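Local structure of glucose 1-dehydrogenase (Haloferax mediterranei, 2VWG) at residues 86-91 with 300-305; 151-156 with 307-312. The protein catalyses the zinc-dependent oxidation of D-glucose and several other aldose sugars with NAD(P)+ as electron acceptor, preferring NADP+, and works as a homodimer. All blocks are in the same frame, centred on the assembly; numbering follows the deposited sequence.

Contact 1 (86-91 with 300-305); sequences TVRRPP and GSVNSH. With LGC (D-glucono-1,5-lactone), chain C; NAP (NADP nicotinamide-adenine-dinucleotide phosphate), chain B.
The side chains of R88 and N303 lie flat against each other: the guanidinium and amide planes are only 15° apart, and N303 CB sits 3.7 Å above one face of the guanidinium, offset toward its rim. The closest approach is between R88 CD and N303 OD1, at 3.3 Å, and no hydrogen bond crosses directly between the segments. With the R88 chain extended from CG to NE, the guanidinium reaches past the amide until NH2 meets V302 CG1. In N303, chi1 of -163° carries the amide out toward the bound D-glucono-1,5-lactone, and its rotation turns ND2 to the sugar, where it donates to O3 at 2.9 Å and to O4 at 3.3 Å. The backbone of the same loop reads the NADP carboxamide in both senses: N303 N donates to O7N, and S301 O accepts from N7N, each at 2.9 Å. One loop, 301-303, thus contacts both the sugar and the nicotinamide amide. A water joins the segments, accepting from V87 N at 2.8 Å and donating to S304 O, with a weak bond from N303 ND2. In the second shell, R88 NE forms a salt bridge with the substrate-binding residue E114, NH1 donates to P104 O, and Y112 adds a cation-pi contact. The contact spans the cleft between the GroES-like catalytic domain and the Rossmann domain: strand 88-89, paired antiparallel with 113-115, faces the loop that leads to helix 306-318 from 297-300, the last strand of this chain's parallel sheet, whose G300 is backbone hydrogen-bonded to the second subunit.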
ATOM      1  N   THR A  86      11.994  16.482 -17.853  1.00 26.28           N
ATOM      2  CA  THR A  86      11.924  15.647 -16.659  1.00 27.39           C
ATOM      3  C   THR A  86      13.046  16.047 -15.688  1.00 27.04           C
ATOM      4  O   THR A  86      13.972  16.790 -16.030  1.00 27.20           O
ATOM      5  CB  THR A  86      11.987  14.119 -16.979  1.00 30.02           C
ATOM      6  OG1 THR A  86      13.307  13.753 -17.406  1.00 28.51           O
ATOM      7  CG2 THR A  86      10.950  13.735 -18.064  1.00 28.42           C
ATOM      8  N   VAL A  87      12.967  15.530 -14.476  1.00 28.14           N
ATOM      9  CA  VAL A  87      13.830  15.987 -13.409  1.00 28.62           C
ATOM     10  C   VAL A  87      15.033  15.063 -13.155  1.00 31.67           C
ATOM     11  O   VAL A  87      16.125  15.550 -12.861  1.00 28.94           O
ATOM     12  CB  VAL A  87      13.012  16.208 -12.138  1.00 30.56           C
ATOM     13  CG1 VAL A  87      13.921  16.560 -10.944  1.00 29.48           C
ATOM     14  CG2 VAL A  87      11.963  17.317 -12.404  1.00 30.99           C
ATOM     15  N   ARG A  88      14.863  13.751 -13.310  1.00 28.56           N
ATOM     16  CA  ARG A  88      15.945  12.834 -12.963  1.00 31.52           C
ATOM     17  C   ARG A  88      16.934  12.577 -14.105  1.00 28.99           C
ATOM     18  O   ARG A  88      16.552  12.481 -15.274  1.00 31.97           O
ATOM     19  CB  ARG A  88      15.404  11.525 -12.390  1.00 26.14           C
ATOM     20  CG  ARG A  88      15.055  11.686 -10.957  1.00 31.25           C
ATOM     21  CD  ARG A  88      14.566  10.436 -10.314  1.00 31.08           C
ATOM     22  NE  ARG A  88      14.185  10.711  -8.931  1.00 30.41           N
ATOM     23  CZ  ARG A  88      13.866   9.773  -8.040  1.00 36.48           C
ATOM     24  NH1 ARG A  88      13.836   8.495  -8.392  1.00 33.79           N
ATOM     25  NH2 ARG A  88      13.562  10.119  -6.799  1.00 32.25           N
ATOM     26  N   ARG A  89      18.208  12.481 -13.735  1.00 33.51           N
ATOM     27  CA  ARG A  89      19.289  12.169 -14.672  1.00 31.56           C
ATOM     28  C   ARG A  89      20.192  11.123 -14.021  1.00 30.31           C
ATOM     29  O   ARG A  89      20.240  11.030 -12.792  1.00 35.80           O
ATOM     30  CB  ARG A  89      20.104  13.420 -14.993  1.00 38.67           C
ATOM     31  CG  ARG A  89      19.325  14.543 -15.666  1.00 32.44           C
ATOM     32  CD  ARG A  89      18.933  14.184 -17.089  1.00 39.46           C
ATOM     33  NE  ARG A  89      18.203  15.284 -17.714  1.00 33.76           N
ATOM     34  CZ  ARG A  89      16.904  15.536 -17.548  1.00 30.53           C
ATOM     35  NH1 ARG A  89      16.153  14.748 -16.796  1.00 36.28           N
ATOM     36  NH2 ARG A  89      16.350  16.577 -18.161  1.00 34.67           N
ATOM     37  N   PRO A  90      20.895  10.315 -14.842  1.00 34.70           N
ATOM     38  CA  PRO A  90      21.819   9.320 -14.293  1.00 33.76           C
ATOM     39  C   PRO A  90      22.920   9.975 -13.442  1.00 34.02           C
ATOM     40  O   PRO A  90      23.339  11.103 -13.735  1.00 38.56           O
ATOM     41  CB  PRO A  90      22.427   8.646 -15.524  1.00 39.18           C
ATOM     42  CG  PRO A  90      21.694   9.130 -16.698  1.00 42.14           C
ATOM     43  CD  PRO A  90      20.830  10.294 -16.310  1.00 35.33           C
ATOM     44  N   PRO A  91      23.376   9.283 -12.386  1.00 41.06           N
ATOM     45  CA  PRO A  91      24.401   9.854 -11.519  1.00 45.22           C
ATOM     46  C   PRO A  91      25.798   9.817 -12.158  1.00 45.36           C
ATOM     47  O   PRO A  91      25.939   9.408 -13.317  1.00 40.36           O
ATOM     48  CB  PRO A  91      24.322   8.973 -10.266  1.00 42.45           C
ATOM     49  CG  PRO A  91      23.866   7.671 -10.764  1.00 43.66           C
ATOM     50  CD  PRO A  91      22.969   7.939 -11.940  1.00 43.93           C
ATOM     51  N   GLY A 300       3.535   5.160  -1.059  1.00 27.71           N
ATOM     52  CA  GLY A 300       4.353   6.362  -1.221  1.00 28.86           C
ATOM     53  C   GLY A 300       4.772   6.526  -2.663  1.00 29.20           C
ATOM     54  O   GLY A 300       4.897   5.551  -3.382  1.00 26.95           O
ATOM     55  N   SER A 301       4.989   7.766  -3.085  1.00 26.86           N
ATOM     56  CA  SER A 301       5.323   8.064  -4.464  1.00 29.68           C
ATOM     57  C   SER A 301       6.229   9.287  -4.545  1.00 30.24           C
ATOM     58  O   SER A 301       6.018  10.278  -3.842  1.00 30.56           O
ATOM     59  CB  SER A 301       4.050   8.317  -5.265  1.00 27.00           C
ATOM     60  OG  SER A 301       4.331   8.473  -6.650  1.00 29.26           O
ATOM     61  N   VAL A 302       7.240   9.205  -5.403  1.00 25.80           N
ATOM     62  CA  VAL A 302       8.144  10.326  -5.618  1.00 27.76           C
ATOM     63  C   VAL A 302       8.487  10.420  -7.089  1.00 26.09           C
ATOM     64  O   VAL A 302       8.552   9.402  -7.791  1.00 26.99           O
ATOM     65  CB  VAL A 302       9.425  10.223  -4.733  1.00 33.11           C
ATOM     66  CG1 VAL A 302      10.328   9.045  -5.177  1.00 27.05           C
ATOM     67  CG2 VAL A 302      10.201  11.549  -4.753  1.00 30.50           C
ATOM     68  N   ASN A 303       8.648  11.654  -7.569  1.00 26.71           N
ATOM     69  CA  ASN A 303       9.102  11.910  -8.921  1.00 25.29           C
ATOM     70  C   ASN A 303       8.026  11.450  -9.915  1.00 27.72           C
ATOM     71  O   ASN A 303       6.861  11.245  -9.544  1.00 28.10           O
ATOM     72  CB  ASN A 303      10.485  11.247  -9.138  1.00 31.50           C
ATOM     73  CG  ASN A 303      11.230  11.776 -10.358  1.00 31.18           C
ATOM     74  OD1 ASN A 303      11.463  11.031 -11.303  1.00 29.56           O
ATOM     75  ND2 ASN A 303      11.606  13.052 -10.340  1.00 26.88           N
ATOM     76  N   SER A 304       8.399  11.338 -11.180  1.00 31.25           N
ATOM     77  CA  SER A 304       7.470  11.002 -12.253  1.00 26.64           C
ATOM     78  C   SER A 304       8.302  10.860 -13.517  1.00 27.89           C
ATOM     79  O   SER A 304       9.448  11.307 -13.553  1.00 28.90           O
ATOM     80  CB  SER A 304       6.413  12.093 -12.434  1.00 26.69           C
ATOM     81  OG  SER A 304       7.001  13.367 -12.654  1.00 28.91           O
ATOM     82  N   HIS A 305       7.735  10.228 -14.536  1.00 29.80           N
ATOM     83  CA  HIS A 305       8.426  10.078 -15.787  1.00 34.08           C
ATOM     84  C   HIS A 305       7.551  10.420 -16.985  1.00 29.11           C
ATOM     85  O   HIS A 305       6.428  10.915 -16.835  1.00 28.68           O
ATOM     86  CB  HIS A 305       9.056   8.681 -15.893  1.00 36.40           C
ATOM     87  CG  HIS A 305      10.235   8.642 -16.818  1.00 37.58           C
ATOM     88  ND1 HIS A 305      11.250   9.579 -16.766  1.00 39.94           N
ATOM     89  CD2 HIS A 305      10.532   7.817 -17.852  1.00 37.17           C
ATOM     90  CE1 HIS A 305      12.133   9.315 -17.712  1.00 47.48           C
ATOM     91  NE2 HIS A 305      11.720   8.253 -18.387  1.00 37.16           N
TER
HETATM   92  C1  LGC C 600       9.838  17.389  -6.073  1.00 33.27           C
HETATM   93  C2  LGC C 600       9.870  17.039  -7.516  1.00 32.63           C
HETATM   94  O5  LGC C 600      10.463  16.583  -5.093  1.00 33.92           O
HETATM   95  O1  LGC C 600       9.267  18.411  -5.713  1.00 33.42           O
HETATM   96  O2  LGC C 600       8.633  17.362  -8.101  1.00 30.95           O
HETATM   97  C3  LGC C 600      10.196  15.581  -7.791  1.00 33.17           C
HETATM   98  O3  LGC C 600      10.642  15.456  -9.124  1.00 33.36           O
HETATM   99  C4  LGC C 600      11.281  15.062  -6.859  1.00 34.25           C
HETATM  100  O4  LGC C 600      11.477  13.699  -7.150  1.00 36.45           O
HETATM  101  C5  LGC C 600      10.832  15.249  -5.407  1.00 28.76           C
HETATM  102  C6  LGC C 600      11.909  14.787  -4.423  1.00 32.55           C
HETATM  103  O6  LGC C 600      13.055  15.590  -4.568  1.00 32.55           O
HETATM  104  PA  NAP B 500       3.781  23.759   0.493  1.00 40.62           P
HETATM  105  O1A NAP B 500       3.482  24.849  -0.459  1.00 39.81           O
HETATM  106  O2A NAP B 500       4.701  23.990   1.596  1.00 43.68           O
HETATM  107  O5B NAP B 500       2.366  23.240   1.030  1.00 39.58           O
HETATM  108  C5B NAP B 500       2.296  22.531   2.234  1.00 31.59           C
HETATM  109  C4B NAP B 500       1.001  22.941   2.903  1.00 33.09           C
HETATM  110  O4B NAP B 500       0.696  22.044   3.940  1.00 35.79           O
HETATM  111  C3B NAP B 500       1.089  24.352   3.493  1.00 37.52           C
HETATM  112  O3B NAP B 500       0.135  25.195   2.887  1.00 35.08           O
HETATM  113  C2B NAP B 500       0.813  24.121   4.962  1.00 31.89           C
HETATM  114  O2B NAP B 500       0.007  25.114   5.518  1.00 38.16           O
HETATM  115  C1B NAP B 500       0.104  22.764   4.984  1.00 33.30           C
HETATM  116  N9A NAP B 500       0.275  22.111   6.286  1.00 31.68           N
HETATM  117  C8A NAP B 500       1.447  21.737   6.892  1.00 28.37           C
HETATM  118  N7A NAP B 500       1.151  21.173   8.083  1.00 34.35           N
HETATM  119  C5A NAP B 500      -0.185  21.191   8.241  1.00 30.27           C
HETATM  120  C6A NAP B 500      -1.015  20.758   9.262  1.00 30.26           C
HETATM  121  N6A NAP B 500      -0.515  20.197  10.351  1.00 36.02           N
HETATM  122  N1A NAP B 500      -2.372  20.918   9.132  1.00 32.43           N
HETATM  123  C2A NAP B 500      -2.913  21.484   7.994  1.00 31.70           C
HETATM  124  N3A NAP B 500      -2.084  21.917   6.982  1.00 33.65           N
HETATM  125  C4A NAP B 500      -0.748  21.770   7.112  1.00 31.13           C
HETATM  126  O3  NAP B 500       4.337  22.505  -0.347  1.00 36.54           O
HETATM  127  PN  NAP B 500       3.881  21.947  -1.777  1.00 32.87           P
HETATM  128  O1N NAP B 500       2.403  22.021  -1.951  1.00 31.52           O
HETATM  129  O2N NAP B 500       4.760  22.500  -2.841  1.00 33.60           O
HETATM  130  O5D NAP B 500       4.284  20.413  -1.505  1.00 31.70           O
HETATM  131  C5D NAP B 500       3.685  19.711  -0.439  1.00 35.92           C
HETATM  132  C4D NAP B 500       4.599  18.601   0.050  1.00 37.48           C
HETATM  133  O4D NAP B 500       4.798  17.662  -0.998  1.00 34.26           O
HETATM  134  C3D NAP B 500       5.988  19.079   0.458  1.00 33.05           C
HETATM  135  O3D NAP B 500       6.422  18.282   1.536  1.00 30.70           O
HETATM  136  C2D NAP B 500       6.819  18.796  -0.768  1.00 38.29           C
HETATM  137  O2D NAP B 500       8.173  18.648  -0.479  1.00 37.67           O
HETATM  138  C1D NAP B 500       6.182  17.492  -1.237  1.00 29.56           C
HETATM  139  N1N NAP B 500       6.375  17.162  -2.655  1.00 31.69           N
HETATM  140  C2N NAP B 500       6.728  15.876  -2.948  1.00 28.78           C
HETATM  141  C3N NAP B 500       6.880  15.481  -4.256  1.00 29.43           C
HETATM  142  C7N NAP B 500       7.056  14.020  -4.538  1.00 22.72           C
HETATM  143  O7N NAP B 500       7.673  13.681  -5.726  1.00 30.32           O
HETATM  144  N7N NAP B 500       6.666  13.116  -3.633  1.00 29.29           N
HETATM  145  C4N NAP B 500       6.707  16.395  -5.281  1.00 30.53           C
HETATM  146  C5N NAP B 500       6.333  17.701  -4.962  1.00 32.59           C
HETATM  147  C6N NAP B 500       6.169  18.075  -3.639  1.00 27.22           C
HETATM  148  P2B NAP B 500       0.622  26.456   6.185  1.00 36.92           P
HETATM  149  O1X NAP B 500       1.088  27.323   5.075  1.00 36.86           O
HETATM  150  O2X NAP B 500       1.735  26.137   7.123  1.00 40.01           O
HETATM  151  O3X NAP B 500      -0.574  27.070   6.874  1.00 36.54           O
HETATM  152  O   HOH W   1      10.867  13.929 -13.472  1.00 30.65           O

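Contact 2 (151-156 with 307-312); sequences PISITE and EHFEAA. With NAP (NADP nicotinamide-adenine-dinucleotide phosphate), chain B; LGC (D-glucono-1,5-lactone), chain C.
S153 stands over the ring of F309: its CB is 4.1 Å from the ring centroid and 21° off the normal, a CH-pi contact, while OG lies above the same ring near its rim, 3.5 Å from CE1. The F309 CB points away from helix 149-165, yet chi1 of -76° swings the ring back to S153. OG itself is hydrogen-bonded to E150 O. Alongside, H308 CB packs on S153 O, and the imidazole continues to E160, hydrogen-bonded to NE2. The segments belong to the helices that lead into the parallel Rossmann sheet and out of it, at the junction with the catalytic domain; the axes of 151-156 and 307-312 come within 8.0 Å at 111°. Small residues permit this closeness, A312 CB meeting I152 CG2 at 3.5 Å, tighter than usual. E156, bent at chi2, folds its CG over H308 O and its carboxylate beside A311 CB, with OE2 hydrogen-bonded to T315 OG1. From another side of helix 149-165, I154 sends CD1 to within 3.6 Å of lactone O2 and 3.7 Å of NADP O7N, and CG2 against nicotinamide C4N. An alanine here would lose these branches and is likely to leave nicotinamide and sugar without the apolar surface that backs them both.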
ATOM      1  N   PRO A 151       4.447  19.437 -11.701  1.00 25.61           N
ATOM      2  CA  PRO A 151       3.672  19.088 -10.494  1.00 27.99           C
ATOM      3  C   PRO A 151       2.404  18.272 -10.763  1.00 29.04           C
ATOM      4  O   PRO A 151       2.068  17.406  -9.969  1.00 27.34           O
ATOM      5  CB  PRO A 151       3.361  20.445  -9.854  1.00 30.41           C
ATOM      6  CG  PRO A 151       3.722  21.475 -10.866  1.00 31.02           C
ATOM      7  CD  PRO A 151       4.659  20.897 -11.832  1.00 28.22           C
ATOM      8  N   ILE A 152       1.732  18.523 -11.884  1.00 27.80           N
ATOM      9  CA  ILE A 152       0.612  17.692 -12.289  1.00 27.95           C
ATOM     10  C   ILE A 152       1.083  16.251 -12.471  1.00 30.77           C
ATOM     11  O   ILE A 152       0.413  15.324 -12.026  1.00 27.38           O
ATOM     12  CB  ILE A 152      -0.074  18.198 -13.572  1.00 25.27           C
ATOM     13  CG1 ILE A 152      -0.749  19.555 -13.324  1.00 28.95           C
ATOM     14  CG2 ILE A 152      -1.174  17.196 -14.029  1.00 21.76           C
ATOM     15  CD1 ILE A 152      -1.344  20.186 -14.584  1.00 28.68           C
ATOM     16  N   SER A 153       2.244  16.070 -13.107  1.00 25.83           N
ATOM     17  CA  SER A 153       2.766  14.734 -13.377  1.00 24.76           C
ATOM     18  C   SER A 153       3.047  13.952 -12.096  1.00 30.76           C
ATOM     19  O   SER A 153       2.947  12.725 -12.090  1.00 28.64           O
ATOM     20  CB  SER A 153       4.020  14.792 -14.264  1.00 27.60           C
ATOM     21  OG  SER A 153       5.180  15.136 -13.529  1.00 26.45           O
ATOM     22  N   ILE A 154       3.424  14.661 -11.029  1.00 26.04           N
ATOM     23  CA  ILE A 154       3.639  14.063  -9.702  1.00 24.54           C
ATOM     24  C   ILE A 154       2.378  13.344  -9.226  1.00 30.59           C
ATOM     25  O   ILE A 154       2.413  12.187  -8.802  1.00 28.04           O
ATOM     26  CB  ILE A 154       4.072  15.149  -8.653  1.00 25.29           C
ATOM     27  CG1 ILE A 154       5.465  15.707  -8.992  1.00 32.10           C
ATOM     28  CG2 ILE A 154       4.039  14.608  -7.185  1.00 24.11           C
ATOM     29  CD1 ILE A 154       6.550  14.663  -9.095  1.00 27.60           C
ATOM     30  N   THR A 155       1.253  14.031  -9.341  1.00 28.23           N
ATOM     31  CA  THR A 155      -0.019  13.451  -8.973  1.00 25.77           C
ATOM     32  C   THR A 155      -0.450  12.348  -9.949  1.00 25.99           C
ATOM     33  O   THR A 155      -1.008  11.340  -9.525  1.00 27.66           O
ATOM     34  CB  THR A 155      -1.082  14.536  -8.860  1.00 26.36           C
ATOM     35  OG1 THR A 155      -0.699  15.447  -7.824  1.00 27.27           O
ATOM     36  CG2 THR A 155      -2.478  13.926  -8.570  1.00 25.05           C
ATOM     37  N   GLU A 156      -0.160  12.508 -11.237  1.00 25.55           N
ATOM     38  CA  GLU A 156      -0.477  11.454 -12.215  1.00 26.02           C
ATOM     39  C   GLU A 156       0.198  10.139 -11.801  1.00 25.79           C
ATOM     40  O   GLU A 156      -0.421   9.080 -11.857  1.00 27.34           O
ATOM     41  CB  GLU A 156      -0.039  11.812 -13.639  1.00 27.07           C
ATOM     42  CG  GLU A 156      -0.700  13.038 -14.247  1.00 30.79           C
ATOM     43  CD  GLU A 156      -2.174  12.854 -14.607  1.00 31.37           C
ATOM     44  OE1 GLU A 156      -2.751  11.771 -14.393  1.00 37.61           O
ATOM     45  OE2 GLU A 156      -2.755  13.818 -15.128  1.00 38.61           O
ATOM     46  N   GLU A 307       5.602   9.327 -19.357  1.00 28.70           N
ATOM     47  CA  GLU A 307       4.190   9.008 -19.545  1.00 33.68           C
ATOM     48  C   GLU A 307       3.289   9.838 -18.624  1.00 28.07           C
ATOM     49  O   GLU A 307       2.172  10.206 -18.991  1.00 30.66           O
ATOM     50  CB  GLU A 307       3.957   7.504 -19.371  1.00 34.51           C
ATOM     51  CG  GLU A 307       4.330   6.919 -17.974  1.00 66.17           C
ATOM     52  CD  GLU A 307       5.844   6.604 -17.741  1.00 87.97           C
ATOM     53  OE1 GLU A 307       6.704   6.907 -18.620  1.00 64.25           O
ATOM     54  OE2 GLU A 307       6.168   6.047 -16.654  1.00 58.96           O
ATOM     55  N   HIS A 308       3.795  10.162 -17.436  1.00 28.55           N
ATOM     56  CA  HIS A 308       3.065  11.002 -16.486  1.00 27.83           C
ATOM     57  C   HIS A 308       2.987  12.454 -16.949  1.00 29.97           C
ATOM     58  O   HIS A 308       1.986  13.115 -16.712  1.00 25.41           O
ATOM     59  CB  HIS A 308       3.706  10.920 -15.105  1.00 32.75           C
ATOM     60  CG  HIS A 308       3.817   9.515 -14.594  1.00 30.29           C
ATOM     61  ND1 HIS A 308       5.012   8.959 -14.207  1.00 29.49           N
ATOM     62  CD2 HIS A 308       2.888   8.534 -14.478  1.00 29.67           C
ATOM     63  CE1 HIS A 308       4.813   7.707 -13.830  1.00 31.55           C
ATOM     64  NE2 HIS A 308       3.531   7.426 -13.982  1.00 28.66           N
ATOM     65  N   PHE A 309       4.054  12.932 -17.588  1.00 26.00           N
ATOM     66  CA  PHE A 309       4.095  14.279 -18.173  1.00 25.09           C
ATOM     67  C   PHE A 309       3.114  14.374 -19.345  1.00 33.18           C
ATOM     68  O   PHE A 309       2.402  15.369 -19.489  1.00 30.29           O
ATOM     69  CB  PHE A 309       5.522  14.637 -18.642  1.00 28.37           C
ATOM     70  CG  PHE A 309       6.484  15.013 -17.520  1.00 27.74           C
ATOM     71  CD1 PHE A 309       6.963  14.067 -16.638  1.00 32.17           C
ATOM     72  CD2 PHE A 309       6.964  16.318 -17.403  1.00 31.23           C
ATOM     73  CE1 PHE A 309       7.858  14.418 -15.612  1.00 30.86           C
ATOM     74  CE2 PHE A 309       7.869  16.674 -16.392  1.00 29.87           C
ATOM     75  CZ  PHE A 309       8.310  15.730 -15.496  1.00 27.92           C
ATOM     76  N   GLU A 310       3.084  13.340 -20.188  1.00 30.51           N
ATOM     77  CA  GLU A 310       2.115  13.273 -21.281  1.00 28.45           C
ATOM     78  C   GLU A 310       0.676  13.300 -20.788  1.00 29.14           C
ATOM     79  O   GLU A 310      -0.142  14.070 -21.289  1.00 31.26           O
ATOM     80  CB  GLU A 310       2.356  12.030 -22.134  1.00 31.26           C
ATOM     81  CG  GLU A 310       3.658  12.114 -22.892  1.00 33.73           C
ATOM     82  CD  GLU A 310       3.962  10.871 -23.708  1.00 38.15           C
ATOM     83  OE1 GLU A 310       3.212   9.880 -23.615  1.00 41.64           O
ATOM     84  OE2 GLU A 310       4.984  10.893 -24.413  1.00 39.67           O
ATOM     85  N   ALA A 311       0.389  12.483 -19.782  1.00 29.98           N
ATOM     86  CA  ALA A 311      -0.918  12.446 -19.161  1.00 30.56           C
ATOM     87  C   ALA A 311      -1.301  13.814 -18.617  1.00 30.89           C
ATOM     88  O   ALA A 311      -2.455  14.236 -18.718  1.00 28.33           O
ATOM     89  CB  ALA A 311      -0.926  11.424 -18.037  1.00 29.70           C
ATOM     90  N   ALA A 312      -0.323  14.507 -18.045  1.00 28.08           N
ATOM     91  CA  ALA A 312      -0.554  15.832 -17.469  1.00 24.86           C
ATOM     92  C   ALA A 312      -1.075  16.840 -18.493  1.00 27.06           C
ATOM     93  O   ALA A 312      -1.876  17.710 -18.147  1.00 28.06           O
ATOM     94  CB  ALA A 312       0.750  16.360 -16.803  1.00 27.06           C
TER
HETATM   95  PA  NAP B 500       3.781  23.759   0.493  1.00 40.62           P
HETATM   96  O1A NAP B 500       3.482  24.849  -0.459  1.00 39.81           O
HETATM   97  O2A NAP B 500       4.701  23.990   1.596  1.00 43.68           O
HETATM   98  O5B NAP B 500       2.366  23.240   1.030  1.00 39.58           O
HETATM   99  C5B NAP B 500       2.296  22.531   2.234  1.00 31.59           C
HETATM  100  C4B NAP B 500       1.001  22.941   2.903  1.00 33.09           C
HETATM  101  O4B NAP B 500       0.696  22.044   3.940  1.00 35.79           O
HETATM  102  C3B NAP B 500       1.089  24.352   3.493  1.00 37.52           C
HETATM  103  O3B NAP B 500       0.135  25.195   2.887  1.00 35.08           O
HETATM  104  C2B NAP B 500       0.813  24.121   4.962  1.00 31.89           C
HETATM  105  O2B NAP B 500       0.007  25.114   5.518  1.00 38.16           O
HETATM  106  C1B NAP B 500       0.104  22.764   4.984  1.00 33.30           C
HETATM  107  N9A NAP B 500       0.275  22.111   6.286  1.00 31.68           N
HETATM  108  C8A NAP B 500       1.447  21.737   6.892  1.00 28.37           C
HETATM  109  N7A NAP B 500       1.151  21.173   8.083  1.00 34.35           N
HETATM  110  C5A NAP B 500      -0.185  21.191   8.241  1.00 30.27           C
HETATM  111  C6A NAP B 500      -1.015  20.758   9.262  1.00 30.26           C
HETATM  112  N6A NAP B 500      -0.515  20.197  10.351  1.00 36.02           N
HETATM  113  N1A NAP B 500      -2.372  20.918   9.132  1.00 32.43           N
HETATM  114  C2A NAP B 500      -2.913  21.484   7.994  1.00 31.70           C
HETATM  115  N3A NAP B 500      -2.084  21.917   6.982  1.00 33.65           N
HETATM  116  C4A NAP B 500      -0.748  21.770   7.112  1.00 31.13           C
HETATM  117  O3  NAP B 500       4.337  22.505  -0.347  1.00 36.54           O
HETATM  118  PN  NAP B 500       3.881  21.947  -1.777  1.00 32.87           P
HETATM  119  O1N NAP B 500       2.403  22.021  -1.951  1.00 31.52           O
HETATM  120  O2N NAP B 500       4.760  22.500  -2.841  1.00 33.60           O
HETATM  121  O5D NAP B 500       4.284  20.413  -1.505  1.00 31.70           O
HETATM  122  C5D NAP B 500       3.685  19.711  -0.439  1.00 35.92           C
HETATM  123  C4D NAP B 500       4.599  18.601   0.050  1.00 37.48           C
HETATM  124  O4D NAP B 500       4.798  17.662  -0.998  1.00 34.26           O
HETATM  125  C3D NAP B 500       5.988  19.079   0.458  1.00 33.05           C
HETATM  126  O3D NAP B 500       6.422  18.282   1.536  1.00 30.70           O
HETATM  127  C2D NAP B 500       6.819  18.796  -0.768  1.00 38.29           C
HETATM  128  O2D NAP B 500       8.173  18.648  -0.479  1.00 37.67           O
HETATM  129  C1D NAP B 500       6.182  17.492  -1.237  1.00 29.56           C
HETATM  130  N1N NAP B 500       6.375  17.162  -2.655  1.00 31.69           N
HETATM  131  C2N NAP B 500       6.728  15.876  -2.948  1.00 28.78           C
HETATM  132  C3N NAP B 500       6.880  15.481  -4.256  1.00 29.43           C
HETATM  133  C7N NAP B 500       7.056  14.020  -4.538  1.00 22.72           C
HETATM  134  O7N NAP B 500       7.673  13.681  -5.726  1.00 30.32           O
HETATM  135  N7N NAP B 500       6.666  13.116  -3.633  1.00 29.29           N
HETATM  136  C4N NAP B 500       6.707  16.395  -5.281  1.00 30.53           C
HETATM  137  C5N NAP B 500       6.333  17.701  -4.962  1.00 32.59           C
HETATM  138  C6N NAP B 500       6.169  18.075  -3.639  1.00 27.22           C
HETATM  139  P2B NAP B 500       0.622  26.456   6.185  1.00 36.92           P
HETATM  140  O1X NAP B 500       1.088  27.323   5.075  1.00 36.86           O
HETATM  141  O2X NAP B 500       1.735  26.137   7.123  1.00 40.01           O
HETATM  142  O3X NAP B 500      -0.574  27.070   6.874  1.00 36.54           O
HETATM  143  C1  LGC C 600       9.838  17.389  -6.073  1.00 33.27           C
HETATM  144  C2  LGC C 600       9.870  17.039  -7.516  1.00 32.63           C
HETATM  145  O5  LGC C 600      10.463  16.583  -5.093  1.00 33.92           O
HETATM  146  O1  LGC C 600       9.267  18.411  -5.713  1.00 33.42           O
HETATM  147  O2  LGC C 600       8.633  17.362  -8.101  1.00 30.95           O
HETATM  148  C3  LGC C 600      10.196  15.581  -7.791  1.00 33.17           C
HETATM  149  O3  LGC C 600      10.642  15.456  -9.124  1.00 33.36           O
HETATM  150  C4  LGC C 600      11.281  15.062  -6.859  1.00 34.25           C
HETATM  151  O4  LGC C 600      11.477  13.699  -7.150  1.00 36.45           O
HETATM  152  C5  LGC C 600      10.832  15.249  -5.407  1.00 28.76           C
HETATM  153  C6  LGC C 600      11.909  14.787  -4.423  1.00 32.55           C
HETATM  154  O6  LGC C 600      13.055  15.590  -4.568  1.00 32.55           O

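Overall arrangement
Contacts 1 and 2 have centres 12 Å apart and are continuous, because loop 300-305 runs directly into helix 306-318. Their segments alternate along the sequence, so three passes of the chain meet here: 86-91, 151-156 and 300-312. S304 OG lies 2.7 Å from S153 OG, a probable hydrogen bond, and N303 O packs on I154 CD1 at 3.5 Å. F309 extends the junction to the catalytic domain, its CZ 3.8 Å from T86 CA. Both contacts touch lactone and NADP: contact 1 supplies hydrogen bonds as well as V302, contact 2 the apolar I154. The V87 side chain is about 7 Å from the zinc ion and that of S153 about 9 Å, with the zinc ligand E150 near both contacts.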